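Local coordinates for protein MHC class I antigen (Anolis carolinensis, PDB 7CPO) that probably presents short peptides in the groove of its membrane-distal domains to T cells, in complex with beta2-microglobulin, at residues Leu227-Gly233 with Thr245-Lys250; Arg183-Pro187 with His265-Pro269. All coordinates share one frame; numbering follows the deposited sequence.

Contact 1 of 2, residues Leu227-Gly233 with Thr245-Lys250; sequences LQDVFHG and TWRSVK
The Trp246 indole lies flat against the backbone of Gly233, whose CA sits over its five-membered ring, 3.7 Å from the centroid, in a CH-pi contact. Both residues belong to an antiparallel beta hairpin of the immunoglobulin C1-set domain, in which strand 230-237 forms the outer edge of a four-stranded sheet. Gly233 N stands over the indole, while its N-H points to Trp246 O (2.9 Å). CG of Trp246 is set between the backbone N and the carbonyl carbon (chi1 61°), which folds the ring back over the neighbouring strand; Gln8 of beta2-microglobulin packs on it. On the same face as Trp246, Ser248 OG lies near the plane of the Phe231 ring, at its edge, and gives a weak bond to Phe231 O, which the nearly straight bond from Ser248 N holds more firmly (2.8 Å, 171°). The other face carries Val230, His232, Arg247 and Val249; Val230 CG2 touches Val249 CG2. Extended Arg247 brings NE to 3.5 Å from Val230 CG1, the side chains crossing at a slant, and NH1 to 3.7 Å from His232 CB; guanidinium and imidazole are 15° from parallel but not stacked. His232 ND1 donates to Gly233 O at 2.9 Å.

Contact 2 of 2, residues Arg183-Pro187 with His265-Pro269; sequences RTEVP and HDGLP
Pro187 lays its CG over one face of the His265 imidazole, 4.0 Å from the ring centroid, a CH-pi contact between the linker that enters the immunoglobulin C1-set domain and the turn between strands 259-264 and 272-274. With its CG anti to the backbone N (chi1 -170°), His265 swings its ring toward the linker. Apolar contacts extend this patch: Leu268 CD2 reaches Val186 CG1 at 3.8 Å and Pro187 CD at 4.0 Å, so one methyl touches two successive linker residues. Ile215 packs on both Pro187 and His265. Among polar groups, no hydrogen bond crosses between the two segments; His265 CE1 merely approaches Glu185 O to 3.7 Å. Inside the turn, Gly267 N donates to His265 ND1 (2.9 Å, 169°), and Leu268 N closes the type I turn on His265 O. Within the linker Arg183 forms a salt bridge to Glu185 OE2. His265 NE2 bonds Pro212 O, beyond both segments. Two bonds, at ND1 and NE2, should therefore restrain the ring's rotation and keep one face turned to Pro187; this pattern is consistent with a neutral imidazole protonated at NE2.

From the N terminus the chain first builds the eight-stranded sheet and helices of the peptide-binding platform, then leaves helix 178-181 through 183-187, the linker half of contact 2, and enters the immunoglobulin domain at strand 188-193. After strands 201-210, 216-221 and 224-225 it reaches 227-233, then turns back through 245-250, so contact 1 closes a short hairpin with 11 residues between its segments. Strand 259-264 follows, and 265-269 returns to the linker, closing a loop of 77 residues. Contact 1 lies inside that loop without touching contact 2, their centres about 22 Å apart. Contact 1 pairs two strands within one sheet; contact 2 ties the domain's entry to a turn of the facing sheet.

Contact 1 of 2, residues Leu227-Gly233 with Thr245-Lys250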
loop_
_atom_site.group_PDB
_atom_site.type_symbol
_atom_site.label_atom_id
_atom_site.label_comp_id
_atom_site.label_asym_id
_atom_site.label_seq_id
_atom_site.Cartn_x
_atom_site.Cartn_y
_atom_site.Cartn_z
ATOM N N LEU A 227 -18.450 -12.593 -16.720
ATOM C CA LEU A 227 -18.207 -11.226 -16.276
ATOM C C LEU A 227 -19.441 -10.345 -16.357
ATOM O O LEU A 227 -19.366 -9.164 -16.010
ATOM C CB LEU A 227 -17.075 -10.586 -17.088
ATOM C CG LEU A 227 -15.732 -11.273 -16.863
ATOM C CD1 LEU A 227 -14.880 -11.260 -18.125
ATOM C CD2 LEU A 227 -15.015 -10.628 -15.704
ATOM N N GLN A 228 -20.566 -10.877 -16.801
ATOM C CA GLN A 228 -21.787 -10.098 -16.837
ATOM C C GLN A 228 -22.341 -9.947 -15.426
ATOM O O GLN A 228 -22.477 -10.933 -14.691
ATOM C CB GLN A 228 -22.800 -10.783 -17.753
ATOM C CG GLN A 228 -24.199 -10.239 -17.678
ATOM C CD GLN A 228 -25.118 -10.949 -18.640
ATOM O OE1 GLN A 228 -24.751 -11.205 -19.794
ATOM N NE2 GLN A 228 -26.321 -11.274 -18.176
ATOM N N ASP A 229 -22.652 -8.708 -15.044
ATOM C CA ASP A 229 -23.205 -8.423 -13.722
ATOM C C ASP A 229 -22.266 -8.919 -12.622
ATOM O O ASP A 229 -22.700 -9.431 -11.586
ATOM C CB ASP A 229 -24.604 -9.024 -13.576
ATOM C CG ASP A 229 -25.632 -8.321 -14.456
ATOM O OD1 ASP A 229 -25.725 -7.077 -14.365
ATOM O OD2 ASP A 229 -26.340 -9.002 -15.235
ATOM N N VAL A 230 -20.964 -8.775 -12.858
ATOM C CA VAL A 230 -19.934 -9.215 -11.930
ATOM C C VAL A 230 -19.190 -7.997 -11.400
ATOM O O VAL A 230 -18.674 -7.185 -12.176
ATOM C CB VAL A 230 -18.967 -10.210 -12.583
ATOM C CG1 VAL A 230 -17.891 -10.597 -11.583
ATOM C CG2 VAL A 230 -19.727 -11.441 -13.030
ATOM N N PHE A 231 -19.145 -7.867 -10.085
ATOM C CA PHE A 231 -18.411 -6.803 -9.426
ATOM C C PHE A 231 -17.424 -7.414 -8.438
ATOM O O PHE A 231 -17.503 -8.598 -8.084
ATOM C CB PHE A 231 -19.360 -5.818 -8.724
ATOM C CG PHE A 231 -20.381 -5.204 -9.644
ATOM C CD1 PHE A 231 -20.085 -4.053 -10.356
ATOM C CD2 PHE A 231 -21.641 -5.784 -9.806
ATOM C CE1 PHE A 231 -21.027 -3.482 -11.221
ATOM C CE2 PHE A 231 -22.585 -5.221 -10.676
ATOM C CZ PHE A 231 -22.278 -4.069 -11.381
ATOM N N HIS A 232 -16.465 -6.598 -8.012
ATOM C CA HIS A 232 -15.398 -7.094 -7.163
ATOM C C HIS A 232 -14.980 -5.986 -6.216
ATOM O O HIS A 232 -15.183 -4.802 -6.496
ATOM C CB HIS A 232 -14.212 -7.576 -7.996
ATOM C CG HIS A 232 -13.518 -6.476 -8.741
ATOM N ND1 HIS A 232 -12.475 -5.750 -8.202
ATOM C CD2 HIS A 232 -13.733 -5.963 -9.973
ATOM C CE1 HIS A 232 -12.071 -4.848 -9.078
ATOM N NE2 HIS A 232 -12.818 -4.956 -10.160
ATOM N N GLY A 233 -14.421 -6.380 -5.075
ATOM C CA GLY A 233 -13.939 -5.433 -4.096
ATOM C C GLY A 233 -12.507 -5.007 -4.369
ATOM O O GLY A 233 -11.909 -5.326 -5.399
ATOM N N THR A 245 -10.514 -10.049 -0.261
ATOM C CA THR A 245 -11.306 -9.428 -1.319
ATOM C C THR A 245 -12.609 -10.207 -1.498
ATOM O O THR A 245 -12.833 -11.243 -0.861
ATOM C CB THR A 245 -10.524 -9.355 -2.633
ATOM O OG1 THR A 245 -11.238 -8.536 -3.563
ATOM C CG2 THR A 245 -10.346 -10.719 -3.210
ATOM N N TRP A 246 -13.472 -9.701 -2.386
ATOM C CA TRP A 246 -14.715 -10.379 -2.733
ATOM C C TRP A 246 -15.044 -10.176 -4.208
ATOM O O TRP A 246 -14.556 -9.253 -4.865
ATOM C CB TRP A 246 -15.892 -9.904 -1.875
ATOM C CG TRP A 246 -16.203 -8.456 -2.017
ATOM C CD1 TRP A 246 -15.794 -7.443 -1.188
ATOM C CD2 TRP A 246 -17.003 -7.844 -3.029
ATOM N NE1 TRP A 246 -16.282 -6.236 -1.635
ATOM C CE2 TRP A 246 -17.026 -6.455 -2.763
ATOM C CE3 TRP A 246 -17.701 -8.331 -4.141
ATOM C CZ2 TRP A 246 -17.720 -5.553 -3.568
ATOM C CZ3 TRP A 246 -18.384 -7.428 -4.947
ATOM C CH2 TRP A 246 -18.390 -6.057 -4.652
ATOM N N ARG A 247 -15.902 -11.059 -4.715
ATOM C CA ARG A 247 -16.402 -10.995 -6.078
ATOM C C ARG A 247 -17.843 -11.482 -6.099
ATOM O O ARG A 247 -18.154 -12.529 -5.520
ATOM C CB ARG A 247 -15.556 -11.845 -7.014
ATOM C CG ARG A 247 -15.680 -11.451 -8.458
ATOM C CD ARG A 247 -14.745 -12.312 -9.266
ATOM N NE ARG A 247 -14.747 -11.960 -10.686
ATOM C CZ ARG A 247 -14.033 -10.975 -11.226
ATOM N NH1 ARG A 247 -13.247 -10.228 -10.462
ATOM N NH2 ARG A 247 -14.090 -10.756 -12.537
ATOM N N SER A 248 -18.702 -10.735 -6.792
ATOM C CA SER A 248 -20.139 -10.962 -6.804
ATOM C C SER A 248 -20.654 -11.126 -8.227
ATOM O O SER A 248 -20.036 -10.684 -9.200
ATOM C CB SER A 248 -20.889 -9.813 -6.134
ATOM O OG SER A 248 -20.750 -8.636 -6.906
ATOM N N VAL A 249 -21.807 -11.781 -8.327
ATOM C CA VAL A 249 -22.536 -11.942 -9.580
ATOM C C VAL A 249 -24.027 -11.920 -9.262
ATOM O O VAL A 249 -24.461 -12.414 -8.217
ATOM C CB VAL A 249 -22.114 -13.236 -10.317
ATOM C CG1 VAL A 249 -22.336 -14.459 -9.433
ATOM C CG2 VAL A 249 -22.856 -13.371 -11.651
ATOM N N LYS A 250 -24.811 -11.302 -10.136
ATOM C CA LYS A 250 -26.259 -11.354 -10.007
ATOM C C LYS A 250 -26.755 -12.547 -10.812
ATOM O O LYS A 250 -26.520 -12.627 -12.026
ATOM C CB LYS A 250 -26.932 -10.059 -10.463
ATOM C CG LYS A 250 -28.387 -10.012 -9.979
ATOM C CD LYS A 250 -29.145 -8.733 -10.325
ATOM C CE LYS A 250 -29.215 -7.790 -9.102
ATOM N NZ LYS A 250 -30.011 -8.348 -7.950
#

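Contact 2 of 2, residues Arg183-Pro187 with His265-Pro269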
loop_
_atom_site.group_PDB
_atom_site.type_symbol
_atom_site.label_atom_id
_atom_site.label_comp_id
_atom_site.label_asym_id
_atom_site.label_seq_id
_atom_site.Cartn_x
_atom_site.Cartn_y
_atom_site.Cartn_z
ATOM N N ARG A 183 6.528 -17.252 2.519
ATOM C CA ARG A 183 5.503 -18.181 2.955
ATOM C C ARG A 183 4.301 -18.130 2.010
ATOM O O ARG A 183 4.152 -17.219 1.188
ATOM C CB ARG A 183 5.064 -17.852 4.378
ATOM C CG ARG A 183 4.056 -16.693 4.453
ATOM C CD ARG A 183 3.869 -16.247 5.903
ATOM N NE ARG A 183 2.710 -15.377 6.088
ATOM C CZ ARG A 183 2.641 -14.099 5.727
ATOM N NH1 ARG A 183 3.667 -13.501 5.128
ATOM N NH2 ARG A 183 1.531 -13.418 5.962
ATOM N N THR A 184 3.434 -19.129 2.127
ATOM C CA THR A 184 2.138 -19.086 1.461
ATOM C C THR A 184 1.073 -19.360 2.506
ATOM O O THR A 184 1.251 -20.221 3.372
ATOM C CB THR A 184 2.012 -20.104 0.298
ATOM O OG1 THR A 184 1.945 -21.431 0.834
ATOM C CG2 THR A 184 3.204 -20.020 -0.653
ATOM N N GLU A 185 -0.015 -18.600 2.448
ATOM C CA GLU A 185 -1.180 -18.824 3.296
ATOM C C GLU A 185 -2.382 -19.128 2.408
ATOM O O GLU A 185 -2.616 -18.429 1.418
ATOM C CB GLU A 185 -1.443 -17.617 4.197
ATOM C CG GLU A 185 -0.277 -17.301 5.123
ATOM C CD GLU A 185 -0.707 -16.749 6.483
ATOM O OE1 GLU A 185 -1.678 -17.284 7.075
ATOM O OE2 GLU A 185 -0.060 -15.785 6.968
ATOM N N VAL A 186 -3.132 -20.167 2.767
ATOM C CA VAL A 186 -4.183 -20.709 1.889
ATOM C C VAL A 186 -5.393 -19.778 1.891
ATOM O O VAL A 186 -5.861 -19.380 2.966
ATOM C CB VAL A 186 -4.575 -22.116 2.334
ATOM C CG1 VAL A 186 -5.627 -22.686 1.395
ATOM C CG2 VAL A 186 -3.350 -23.017 2.381
ATOM N N PRO A 187 -5.910 -19.383 0.729
ATOM C CA PRO A 187 -7.174 -18.639 0.698
ATOM C C PRO A 187 -8.303 -19.409 1.372
ATOM O O PRO A 187 -8.360 -20.642 1.347
ATOM C CB PRO A 187 -7.452 -18.464 -0.800
ATOM C CG PRO A 187 -6.147 -18.696 -1.466
ATOM C CD PRO A 187 -5.397 -19.661 -0.621
ATOM N N HIS A 265 -4.477 -19.839 -6.780
ATOM C CA HIS A 265 -3.522 -19.201 -5.885
ATOM C C HIS A 265 -2.389 -20.168 -5.579
ATOM O O HIS A 265 -2.578 -21.388 -5.614
ATOM C CB HIS A 265 -4.216 -18.763 -4.594
ATOM C CG HIS A 265 -3.380 -17.886 -3.715
ATOM N ND1 HIS A 265 -2.556 -18.388 -2.729
ATOM C CD2 HIS A 265 -3.260 -16.539 -3.657
ATOM C CE1 HIS A 265 -1.965 -17.387 -2.104
ATOM N NE2 HIS A 265 -2.376 -16.254 -2.646
ATOM N N ASP A 266 -1.216 -19.609 -5.246
ATOM C CA ASP A 266 -0.073 -20.439 -4.850
ATOM C C ASP A 266 -0.394 -21.372 -3.675
ATOM O O ASP A 266 0.223 -22.436 -3.541
ATOM C CB ASP A 266 1.121 -19.558 -4.477
ATOM C CG ASP A 266 1.764 -18.879 -5.678
ATOM O OD1 ASP A 266 1.303 -19.071 -6.829
ATOM O OD2 ASP A 266 2.760 -18.159 -5.452
ATOM N N GLY A 267 -1.321 -20.989 -2.797
ATOM C CA GLY A 267 -1.673 -21.876 -1.702
ATOM C C GLY A 267 -2.509 -23.069 -2.107
ATOM O O GLY A 267 -2.663 -23.997 -1.307
ATOM N N LEU A 268 -3.053 -23.064 -3.323
ATOM C CA LEU A 268 -3.923 -24.130 -3.809
ATOM C C LEU A 268 -3.159 -24.929 -4.853
ATOM O O LEU A 268 -2.970 -24.452 -5.985
ATOM C CB LEU A 268 -5.210 -23.555 -4.414
ATOM C CG LEU A 268 -5.961 -22.516 -3.587
ATOM C CD1 LEU A 268 -7.098 -21.963 -4.392
ATOM C CD2 LEU A 268 -6.460 -23.114 -2.299
ATOM N N PRO A 269 -2.689 -26.132 -4.531
ATOM C CA PRO A 269 -2.091 -26.963 -5.588
ATOM C C PRO A 269 -3.064 -27.209 -6.736
ATOM O O PRO A 269 -2.657 -27.168 -7.903
ATOM C CB PRO A 269 -1.699 -28.245 -4.838
ATOM C CG PRO A 269 -2.589 -28.253 -3.600
ATOM C CD PRO A 269 -2.739 -26.815 -3.225
#